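Local coordinates for lipoate-protein ligase 1 (Plasmodium falciparum, PDB 5T8U) that is a member of the lipoate-protein ligase family and holds lipoic acid in a pocket of its catalytic domain, at residues Val106-Leu111 and Phe163-Thr168. Residues are numbered along the deposited sequence; the frame is centred on the assembly and turned at random.
With LPA (lipoic acid), chain C.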
loop_
_atom_site.group_PDB
_atom_site.type_symbol
_atom_site.label_atom_id
_atom_site.label_comp_id
_atom_site.label_asym_id
_atom_site.label_seq_id
_atom_site.Cartn_x
_atom_site.Cartn_y
_atom_site.Cartn_z
ATOM N N VAL A 106 -12.619 1.828 5.800
ATOM C CA VAL A 106 -12.223 2.955 4.975
ATOM C C VAL A 106 -10.792 2.733 4.504
ATOM O O VAL A 106 -10.014 1.990 5.110
ATOM C CB VAL A 106 -12.355 4.291 5.746
ATOM C CG1 VAL A 106 -12.100 5.487 4.832
ATOM C CG2 VAL A 106 -13.732 4.399 6.392
ATOM N N CYS A 107 -10.442 3.378 3.394
ATOM C CA CYS A 107 -9.093 3.342 2.844
ATOM C C CYS A 107 -8.614 4.769 2.627
ATOM O O CYS A 107 -9.296 5.566 1.973
ATOM C CB CYS A 107 -9.038 2.565 1.521
ATOM S SG CYS A 107 -9.449 0.809 1.650
ATOM N N PHE A 108 -7.438 5.078 3.171
ATOM C CA PHE A 108 -6.838 6.398 3.064
ATOM C C PHE A 108 -5.544 6.309 2.266
ATOM O O PHE A 108 -4.830 5.303 2.319
ATOM C CB PHE A 108 -6.553 6.995 4.450
ATOM C CG PHE A 108 -5.537 6.225 5.248
ATOM C CD1 PHE A 108 -4.189 6.532 5.159
ATOM C CD2 PHE A 108 -5.929 5.199 6.091
ATOM C CE1 PHE A 108 -3.250 5.828 5.894
ATOM C CE2 PHE A 108 -4.995 4.492 6.829
ATOM C CZ PHE A 108 -3.654 4.808 6.729
ATOM N N THR A 109 -5.246 7.377 1.527
ATOM C CA THR A 109 -4.040 7.449 0.707
ATOM C C THR A 109 -3.444 8.842 0.860
ATOM O O THR A 109 -4.016 9.822 0.372
ATOM C CB THR A 109 -4.347 7.150 -0.760
ATOM O OG1 THR A 109 -4.928 5.844 -0.874
ATOM C CG2 THR A 109 -3.078 7.215 -1.608
ATOM N N PHE A 110 -2.304 8.925 1.539
ATOM C CA PHE A 110 -1.556 10.169 1.650
ATOM C C PHE A 110 -0.492 10.217 0.560
ATOM O O PHE A 110 0.281 9.266 0.399
ATOM C CB PHE A 110 -0.894 10.288 3.024
ATOM C CG PHE A 110 -1.863 10.435 4.160
ATOM C CD1 PHE A 110 -2.384 11.676 4.487
ATOM C CD2 PHE A 110 -2.239 9.336 4.912
ATOM C CE1 PHE A 110 -3.270 11.816 5.537
ATOM C CE2 PHE A 110 -3.126 9.472 5.965
ATOM C CZ PHE A 110 -3.642 10.714 6.276
ATOM N N LEU A 111 -0.457 11.318 -0.186
ATOM C CA LEU A 111 0.602 11.570 -1.154
ATOM C C LEU A 111 1.350 12.823 -0.731
ATOM O O LEU A 111 0.728 13.830 -0.374
ATOM C CB LEU A 111 0.052 11.737 -2.573
ATOM C CG LEU A 111 -0.893 10.646 -3.075
ATOM C CD1 LEU A 111 -1.317 10.941 -4.501
ATOM C CD2 LEU A 111 -0.240 9.278 -2.986
ATOM N N PHE A 163 5.756 10.391 -2.619
ATOM C CA PHE A 163 5.706 9.342 -1.613
ATOM C C PHE A 163 4.248 9.015 -1.331
ATOM O O PHE A 163 3.446 9.920 -1.062
ATOM C CB PHE A 163 6.412 9.761 -0.322
ATOM C CG PHE A 163 6.218 8.795 0.811
ATOM C CD1 PHE A 163 6.900 7.589 0.838
ATOM C CD2 PHE A 163 5.349 9.089 1.849
ATOM C CE1 PHE A 163 6.720 6.697 1.880
ATOM C CE2 PHE A 163 5.166 8.203 2.892
ATOM C CZ PHE A 163 5.851 7.006 2.907
ATOM N N LEU A 164 3.913 7.727 -1.397
ATOM C CA LEU A 164 2.544 7.252 -1.248
ATOM C C LEU A 164 2.458 6.355 -0.023
ATOM O O LEU A 164 3.092 5.295 0.020
ATOM C CB LEU A 164 2.088 6.502 -2.502
ATOM C CG LEU A 164 0.646 5.980 -2.520
ATOM C CD1 LEU A 164 0.102 5.967 -3.938
ATOM C CD2 LEU A 164 0.550 4.584 -1.932
ATOM N N HIS A 165 1.673 6.780 0.964
ATOM C CA HIS A 165 1.396 6.009 2.175
ATOM C C HIS A 165 -0.107 5.751 2.201
ATOM O O HIS A 165 -0.883 6.629 2.589
ATOM C CB HIS A 165 1.866 6.766 3.419
ATOM C CG HIS A 165 1.348 6.212 4.713
ATOM N ND1 HIS A 165 1.503 6.869 5.914
ATOM C CD2 HIS A 165 0.686 5.065 4.997
ATOM C CE1 HIS A 165 0.954 6.155 6.880
ATOM N NE2 HIS A 165 0.450 5.056 6.350
ATOM N N HIS A 166 -0.523 4.550 1.800
ATOM C CA HIS A 166 -1.938 4.205 1.753
ATOM C C HIS A 166 -2.207 3.037 2.689
ATOM O O HIS A 166 -1.486 2.033 2.667
ATOM C CB HIS A 166 -2.389 3.880 0.322
ATOM C CG HIS A 166 -2.067 2.488 -0.128
ATOM N ND1 HIS A 166 -2.983 1.460 -0.073
ATOM C CD2 HIS A 166 -0.941 1.961 -0.661
ATOM C CE1 HIS A 166 -2.430 0.355 -0.543
ATOM N NE2 HIS A 166 -1.191 0.632 -0.908
ATOM N N GLY A 167 -3.241 3.184 3.519
ATOM C CA GLY A 167 -3.573 2.196 4.523
ATOM C C GLY A 167 -5.075 2.072 4.695
ATOM O O GLY A 167 -5.855 2.795 4.071
ATOM N N THR A 168 -5.460 1.145 5.567
ATOM C CA THR A 168 -6.856 0.833 5.830
ATOM C C THR A 168 -7.193 1.152 7.278
ATOM O O THR A 168 -6.381 0.917 8.182
ATOM C CB THR A 168 -7.157 -0.645 5.547
ATOM O OG1 THR A 168 -8.544 -0.911 5.791
ATOM C CG2 THR A 168 -6.309 -1.552 6.430
HETATM C C1 LPA C . -0.440 -4.756 6.219
HETATM O O1 LPA C . -1.091 -5.004 7.268
HETATM C C2 LPA C . -0.736 -3.489 5.422
HETATM O O2 LPA C . 0.455 -5.552 5.830
HETATM C C3 LPA C . -2.117 -3.611 4.783
HETATM C C4 LPA C . -2.290 -2.545 3.703
HETATM C C5 LPA C . -3.535 -2.876 2.881
HETATM C C6 LPA C . -3.669 -1.992 1.799
HETATM S S6 LPA C . -4.554 -2.636 0.714
HETATM C C7 LPA C . -4.594 -0.340 2.368
HETATM C C8 LPA C . -5.576 0.118 1.198
HETATM S S8 LPA C . -5.479 -1.163 -0.108
#
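F108, H165 and G167 bury the largest areas of any residues in the contact between two neighbouring antiparallel strands in the large sheet of the catalytic domain. Four backbone bonds fix the register: F108 and G167 form one hydrogen-bonded pair, F110 and H165 the next. F108 N reaches G167 O nearly along the C=O axis (2.9 Å), whereas F110 N meets H165 O from above the carbonyl plane.

The F108 side chain takes the crowded position between its backbone N and carbonyl carbon (chi1 64°), which folds the ring across the partner strand and over G167. G167 CA lies 3.8 Å from the F108 ring centroid, 27° off the normal, a CH-pi contact made over the face; with F108 CZ 3.4 Å from G167 CA, the ring lies directly on the glycine backbone. H165, its CG anti to the backbone N, presents its ring face to the edge of F108 in an offset edge-to-face pair with planes at 74°. Both imidazole nitrogens have partners beyond the strands, ND1 at N120 and NE2 at S154, which should fix the ring's orientation.

On the opposite face, T109 and H166 pair side by side, and the edge of the H166 ring touches a carbon of the ligand, ND1 lying 3.2 Å from C8 of lipoic acid; H166 NE2 is hydrogen-bonded to T94 OG1. G167 C lies 3.4 Å from C7 of lipoic acid. The backbone polar groups of F108, G167, F110 and H165 thus satisfy one another, so that F108 meets G167 and H165 through ring contacts, while H166 and G167 meet carbons of lipoic acid.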